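Local coordinates for protein SmhA (Serratia marcescens, PDB 7A27) that is a component of the tripartite alpha-pore-forming toxin Smh, captured here in its soluble form, at residues Asn28-Thr42 with Lys55-Lys69. Residues are numbered along the deposited sequence; the frame is centred on the assembly and turned at random.
Sequences NQSYSNLLLSQQLLT and KAYQNQLRQQAQVFK
K55 runs extended along L41 and T42, its CE passing L41 O and its NZ making a weak hydrogen bond to T42 O at 3.3 Å. One turn on, Q58 reaches from helix 48-96 into the extended loop that follows helix 14-37. With CG anti to the backbone N (chi1 -166°) and the rest extended, its amide addresses backbone on both sides of L40: OE1 accepts from L41 N at 3.2 Å, the donor tilted from the carbonyl plane, while NE2 gives a weak bond to Q39 O. A water bridges OE1 and L41 O. L61 adds an apolar touch through CD1 to L35 CD2.

R62, bent at chi3 (72°), brings its guanidinium to the C-terminal end of helix 14-37. L40 packs on one face, CG 4.0 Å above its centre, and L36 CA lies over the other; NH1 makes a weak bond to Q38 O at its edge. L35 O, 3.2 Å from NH1, adds to this carbonyl-rich surrounding, which would suit a positive charge. The CA atoms come closest at S32 and A65, 4.5 Å apart, with A65 CB packed against S32 O, and L36 fits as a knob among R62, A65, Q66 and K69. The F68 ring packs its CZ 3.8 Å from N28 CB and lies near Q29 N and S32 OG, which is tied back to N28 O; K69 runs across N33 OD1 with its CE.

The two helical segments, their N-to-C axes 140° apart, form a hairpin within the bundle: helix 272-299 backs N28 and S32, helix 104-155 receives Y57, and Q38 and Q39 hydrogen-bond to strand 230-237.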
loop_
_atom_site.group_PDB
_atom_site.type_symbol
_atom_site.label_atom_id
_atom_site.label_comp_id
_atom_site.label_asym_id
_atom_site.label_seq_id
_atom_site.Cartn_x
_atom_site.Cartn_y
_atom_site.Cartn_z
ATOM N N ASN A 28 0.053 -2.472 -3.157
ATOM C CA ASN A 28 1.321 -3.241 -3.074
ATOM C C ASN A 28 0.992 -4.693 -2.703
ATOM O O ASN A 28 1.778 -5.592 -3.036
ATOM C CB ASN A 28 2.309 -2.616 -2.089
ATOM C CG ASN A 28 3.753 -2.934 -2.429
ATOM O OD1 ASN A 28 4.074 -3.277 -3.570
ATOM N ND2 ASN A 28 4.636 -2.803 -1.448
ATOM N N GLN A 29 -0.133 -4.914 -2.037
ATOM C CA GLN A 29 -0.633 -6.262 -1.662
ATOM C C GLN A 29 -0.946 -6.989 -2.980
ATOM O O GLN A 29 -0.537 -8.169 -3.116
ATOM C CB GLN A 29 -1.835 -6.084 -0.723
ATOM C CG GLN A 29 -2.303 -7.324 0.004
ATOM C CD GLN A 29 -3.421 -7.037 0.989
ATOM O OE1 GLN A 29 -4.043 -5.984 0.978
ATOM N NE2 GLN A 29 -3.706 -7.988 1.867
ATOM N N SER A 30 -1.600 -6.286 -3.924
ATOM C CA SER A 30 -2.022 -6.814 -5.247
ATOM C C SER A 30 -0.785 -7.032 -6.123
ATOM O O SER A 30 -0.749 -8.040 -6.821
ATOM C CB SER A 30 -3.040 -5.918 -5.929
ATOM O OG SER A 30 -4.225 -5.769 -5.158
ATOM N N TYR A 31 0.205 -6.145 -6.073
ATOM C CA TYR A 31 1.466 -6.286 -6.850
ATOM C C TYR A 31 2.288 -7.446 -6.291
ATOM O O TYR A 31 2.996 -8.069 -7.073
ATOM C CB TYR A 31 2.265 -4.984 -6.910
ATOM C CG TYR A 31 1.655 -3.894 -7.752
ATOM C CD1 TYR A 31 0.998 -4.181 -8.939
ATOM C CD2 TYR A 31 1.828 -2.562 -7.429
ATOM C CE1 TYR A 31 0.448 -3.178 -9.722
ATOM C CE2 TYR A 31 1.299 -1.546 -8.204
ATOM C CZ TYR A 31 0.604 -1.862 -9.348
ATOM O OH TYR A 31 0.088 -0.881 -10.117
ATOM N N SER A 32 2.186 -7.739 -4.997
ATOM C CA SER A 32 2.833 -8.933 -4.394
ATOM C C SER A 32 2.147 -10.181 -4.946
ATOM O O SER A 32 2.866 -11.111 -5.332
ATOM C CB SER A 32 2.776 -8.928 -2.900
ATOM O OG SER A 32 3.423 -7.777 -2.411
ATOM N N ASN A 33 0.810 -10.187 -4.987
ATOM C CA ASN A 33 0.034 -11.343 -5.487
ATOM C C ASN A 33 0.367 -11.573 -6.964
ATOM O O ASN A 33 0.391 -12.747 -7.385
ATOM C CB ASN A 33 -1.467 -11.154 -5.290
ATOM C CG ASN A 33 -1.914 -11.425 -3.872
ATOM O OD1 ASN A 33 -1.469 -12.393 -3.237
ATOM N ND2 ASN A 33 -2.825 -10.587 -3.388
ATOM N N LEU A 34 0.619 -10.503 -7.717
ATOM C CA LEU A 34 0.928 -10.607 -9.161
ATOM C C LEU A 34 2.289 -11.300 -9.315
ATOM O O LEU A 34 2.386 -12.199 -10.136
ATOM C CB LEU A 34 0.920 -9.215 -9.795
ATOM C CG LEU A 34 1.162 -9.182 -11.299
ATOM C CD1 LEU A 34 0.009 -9.804 -12.071
ATOM C CD2 LEU A 34 1.379 -7.765 -11.765
ATOM N N LEU A 35 3.295 -10.905 -8.536
ATOM C CA LEU A 35 4.662 -11.501 -8.573
ATOM C C LEU A 35 4.642 -12.985 -8.201
ATOM O O LEU A 35 5.485 -13.750 -8.772
ATOM C CB LEU A 35 5.557 -10.746 -7.596
ATOM C CG LEU A 35 6.107 -9.426 -8.112
ATOM C CD1 LEU A 35 6.761 -8.684 -6.966
ATOM C CD2 LEU A 35 7.095 -9.662 -9.241
ATOM N N LEU A 36 3.733 -13.380 -7.298
ATOM C CA LEU A 36 3.614 -14.769 -6.771
ATOM C C LEU A 36 2.740 -15.626 -7.685
ATOM O O LEU A 36 2.852 -16.857 -7.566
ATOM C CB LEU A 36 3.035 -14.721 -5.352
ATOM C CG LEU A 36 3.950 -14.101 -4.306
ATOM C CD1 LEU A 36 3.196 -13.737 -3.041
ATOM C CD2 LEU A 36 5.112 -15.028 -3.992
ATOM N N SER A 37 1.891 -15.024 -8.525
ATOM C CA SER A 37 0.979 -15.738 -9.460
ATOM C C SER A 37 1.695 -15.984 -10.782
ATOM O O SER A 37 1.431 -17.004 -11.428
ATOM C CB SER A 37 -0.310 -14.976 -9.674
ATOM O OG SER A 37 -0.991 -14.802 -8.440
ATOM N N GLN A 38 2.570 -15.068 -11.155
ATOM C CA GLN A 38 3.352 -15.113 -12.411
ATOM C C GLN A 38 4.055 -16.464 -12.512
ATOM O O GLN A 38 4.723 -16.855 -11.559
ATOM C CB GLN A 38 4.354 -13.949 -12.447
ATOM C CG GLN A 38 5.290 -13.961 -13.647
ATOM C CD GLN A 38 4.543 -13.997 -14.955
ATOM O OE1 GLN A 38 3.650 -13.192 -15.209
ATOM N NE2 GLN A 38 4.912 -14.948 -15.799
ATOM N N GLN A 39 3.869 -17.135 -13.648
ATOM C CA GLN A 39 4.556 -18.376 -14.053
ATOM C C GLN A 39 6.064 -18.112 -13.961
ATOM O O GLN A 39 6.501 -17.057 -14.409
ATOM C CB GLN A 39 4.119 -18.672 -15.495
ATOM C CG GLN A 39 4.295 -20.106 -15.975
ATOM C CD GLN A 39 4.104 -20.279 -17.470
ATOM O OE1 GLN A 39 4.345 -19.364 -18.261
ATOM N NE2 GLN A 39 3.728 -21.489 -17.875
ATOM N N LEU A 40 6.830 -19.010 -13.360
ATOM C CA LEU A 40 8.317 -18.962 -13.285
ATOM C C LEU A 40 8.880 -19.303 -14.669
ATOM O O LEU A 40 8.136 -19.847 -15.519
ATOM C CB LEU A 40 8.810 -19.988 -12.253
ATOM C CG LEU A 40 8.550 -19.643 -10.781
ATOM C CD1 LEU A 40 8.411 -20.884 -9.919
ATOM C CD2 LEU A 40 9.655 -18.749 -10.253
ATOM N N LEU A 41 10.150 -18.979 -14.896
ATOM C CA LEU A 41 10.871 -19.356 -16.134
ATOM C C LEU A 41 11.456 -20.738 -15.862
ATOM O O LEU A 41 12.222 -20.836 -14.895
ATOM C CB LEU A 41 11.965 -18.321 -16.436
ATOM C CG LEU A 41 12.848 -18.621 -17.645
ATOM C CD1 LEU A 41 12.018 -18.660 -18.912
ATOM C CD2 LEU A 41 13.963 -17.603 -17.756
ATOM N N THR A 42 11.080 -21.760 -16.621
ATOM C CA THR A 42 11.575 -23.154 -16.407
ATOM C C THR A 42 12.700 -23.444 -17.419
ATOM O O THR A 42 13.710 -24.039 -17.019
ATOM C CB THR A 42 10.436 -24.200 -16.448
ATOM O OG1 THR A 42 10.141 -24.617 -17.783
ATOM C CG2 THR A 42 9.154 -23.733 -15.788
ATOM N N LYS A 55 16.004 -16.204 -13.362
ATOM C CA LYS A 55 15.499 -17.171 -12.346
ATOM C C LYS A 55 15.869 -16.694 -10.933
ATOM O O LYS A 55 15.014 -16.815 -10.047
ATOM C CB LYS A 55 16.062 -18.576 -12.580
ATOM C CG LYS A 55 15.436 -19.349 -13.734
ATOM C CD LYS A 55 16.062 -20.718 -13.961
ATOM C CE LYS A 55 15.455 -21.483 -15.125
ATOM N NZ LYS A 55 16.239 -22.695 -15.458
ATOM N N ALA A 56 17.092 -16.185 -10.728
ATOM C CA ALA A 56 17.607 -15.693 -9.424
ATOM C C ALA A 56 16.824 -14.453 -8.996
ATOM O O ALA A 56 16.468 -14.375 -7.814
ATOM C CB ALA A 56 19.079 -15.377 -9.499
ATOM N N TYR A 57 16.592 -13.519 -9.921
ATOM C CA TYR A 57 15.860 -12.259 -9.654
ATOM C C TYR A 57 14.390 -12.580 -9.382
ATOM O O TYR A 57 13.833 -12.056 -8.401
ATOM C CB TYR A 57 16.020 -11.280 -10.817
ATOM C CG TYR A 57 15.381 -9.918 -10.645
ATOM C CD1 TYR A 57 15.690 -9.099 -9.568
ATOM C CD2 TYR A 57 14.546 -9.402 -11.622
ATOM C CE1 TYR A 57 15.146 -7.832 -9.445
ATOM C CE2 TYR A 57 14.001 -8.133 -11.520
ATOM C CZ TYR A 57 14.302 -7.344 -10.430
ATOM O OH TYR A 57 13.761 -6.095 -10.349
ATOM N N GLN A 58 13.781 -13.422 -10.213
ATOM C CA GLN A 58 12.353 -13.798 -10.078
ATOM C C GLN A 58 12.154 -14.460 -8.709
ATOM O O GLN A 58 11.135 -14.151 -8.041
ATOM C CB GLN A 58 11.915 -14.692 -11.243
ATOM C CG GLN A 58 10.408 -14.838 -11.353
ATOM C CD GLN A 58 9.979 -15.439 -12.668
ATOM O OE1 GLN A 58 10.686 -16.243 -13.281
ATOM N NE2 GLN A 58 8.778 -15.073 -13.088
ATOM N N ASN A 59 13.109 -15.294 -8.287
ATOM C CA ASN A 59 13.069 -16.007 -6.982
ATOM C C ASN A 59 13.178 -14.982 -5.847
ATOM O O ASN A 59 12.343 -15.015 -4.941
ATOM C CB ASN A 59 14.175 -17.051 -6.832
ATOM C CG ASN A 59 13.953 -17.880 -5.586
ATOM O OD1 ASN A 59 14.682 -17.720 -4.610
ATOM N ND2 ASN A 59 12.900 -18.691 -5.582
ATOM N N GLN A 60 14.160 -14.080 -5.920
ATOM C CA GLN A 60 14.435 -13.088 -4.861
ATOM C C GLN A 60 13.221 -12.158 -4.705
ATOM O O GLN A 60 12.954 -11.742 -3.570
ATOM C CB GLN A 60 15.800 -12.449 -5.136
ATOM C CG GLN A 60 16.283 -11.517 -4.023
ATOM C CD GLN A 60 16.412 -12.127 -2.640
ATOM O OE1 GLN A 60 15.794 -11.655 -1.670
ATOM N NE2 GLN A 60 17.236 -13.169 -2.539
ATOM N N LEU A 61 12.464 -11.896 -5.777
ATOM C CA LEU A 61 11.249 -11.026 -5.753
ATOM C C LEU A 61 10.082 -11.756 -5.075
ATOM O O LEU A 61 9.389 -11.124 -4.265
ATOM C CB LEU A 61 10.849 -10.608 -7.171
ATOM C CG LEU A 61 11.690 -9.505 -7.809
ATOM C CD1 LEU A 61 11.332 -9.371 -9.275
ATOM C CD2 LEU A 61 11.519 -8.176 -7.084
ATOM N N ARG A 62 9.864 -13.031 -5.393
ATOM C CA ARG A 62 8.774 -13.828 -4.777
ATOM C C ARG A 62 9.008 -13.908 -3.266
ATOM O O ARG A 62 8.011 -13.815 -2.527
ATOM C CB ARG A 62 8.665 -15.198 -5.447
ATOM C CG ARG A 62 8.219 -15.100 -6.896
ATOM C CD ARG A 62 8.523 -16.346 -7.686
ATOM N NE ARG A 62 7.663 -17.460 -7.330
ATOM C CZ ARG A 62 6.499 -17.715 -7.897
ATOM N NH1 ARG A 62 6.019 -16.930 -8.846
ATOM N NH2 ARG A 62 5.811 -18.764 -7.488
ATOM N N GLN A 63 10.266 -14.036 -2.817
ATOM C CA GLN A 63 10.614 -14.060 -1.369
ATOM C C GLN A 63 10.138 -12.745 -0.743
ATOM O O GLN A 63 9.454 -12.800 0.279
ATOM C CB GLN A 63 12.109 -14.273 -1.098
ATOM C CG GLN A 63 12.650 -15.590 -1.636
ATOM C CD GLN A 63 14.079 -15.874 -1.236
ATOM O OE1 GLN A 63 14.528 -15.522 -0.161
ATOM N NE2 GLN A 63 14.815 -16.557 -2.091
ATOM N N GLN A 64 10.417 -11.599 -1.367
ATOM C CA GLN A 64 10.066 -10.271 -0.795
ATOM C C GLN A 64 8.561 -10.020 -0.879
ATOM O O GLN A 64 8.050 -9.308 0.010
ATOM C CB GLN A 64 10.877 -9.175 -1.476
ATOM C CG GLN A 64 12.364 -9.343 -1.216
ATOM C CD GLN A 64 12.620 -9.523 0.261
ATOM O OE1 GLN A 64 12.019 -8.858 1.110
ATOM N NE2 GLN A 64 13.490 -10.463 0.582
ATOM N N ALA A 65 7.901 -10.572 -1.902
ATOM C CA ALA A 65 6.438 -10.476 -2.103
ATOM C C ALA A 65 5.752 -11.266 -0.990
ATOM O O ALA A 65 4.821 -10.717 -0.388
ATOM C CB ALA A 65 6.048 -10.988 -3.465
ATOM N N GLN A 66 6.191 -12.500 -0.739
ATOM C CA GLN A 66 5.672 -13.349 0.368
ATOM C C GLN A 66 5.870 -12.613 1.701
ATOM O O GLN A 66 4.905 -12.550 2.469
ATOM C CB GLN A 66 6.353 -14.716 0.370
ATOM C CG GLN A 66 6.071 -15.586 1.593
ATOM C CD GLN A 66 6.837 -16.887 1.527
ATOM O OE1 GLN A 66 6.930 -17.532 0.480
ATOM N NE2 GLN A 66 7.388 -17.303 2.657
ATOM N N VAL A 67 7.053 -12.051 1.957
ATOM C CA VAL A 67 7.335 -11.342 3.237
ATOM C C VAL A 67 6.339 -10.185 3.404
ATOM O O VAL A 67 5.697 -10.090 4.474
ATOM C CB VAL A 67 8.793 -10.874 3.347
ATOM C CG1 VAL A 67 8.981 -9.944 4.530
ATOM C CG2 VAL A 67 9.744 -12.046 3.485
ATOM N N PHE A 68 6.204 -9.330 2.400
ATOM C CA PHE A 68 5.236 -8.211 2.448
ATOM C C PHE A 68 3.829 -8.754 2.739
ATOM O O PHE A 68 3.181 -8.277 3.686
ATOM C CB PHE A 68 5.197 -7.413 1.145
ATOM C CG PHE A 68 4.279 -6.220 1.233
ATOM C CD1 PHE A 68 4.705 -5.050 1.828
ATOM C CD2 PHE A 68 2.978 -6.280 0.773
ATOM C CE1 PHE A 68 3.854 -3.965 1.947
ATOM C CE2 PHE A 68 2.144 -5.173 0.858
ATOM C CZ PHE A 68 2.575 -4.026 1.457
ATOM N N LYS A 69 3.383 -9.740 1.967
ATOM C CA LYS A 69 2.004 -10.290 2.004
ATOM C C LYS A 69 1.672 -10.872 3.385
ATOM O O LYS A 69 0.594 -10.534 3.899
ATOM C CB LYS A 69 1.847 -11.356 0.915
ATOM C CG LYS A 69 0.414 -11.699 0.545
ATOM C CD LYS A 69 0.281 -12.997 -0.223
ATOM C CE LYS A 69 -1.156 -13.457 -0.248
ATOM N NZ LYS A 69 -1.273 -14.916 -0.439
HETATM O O HOH W 1 12.445 -18.873 -12.468
#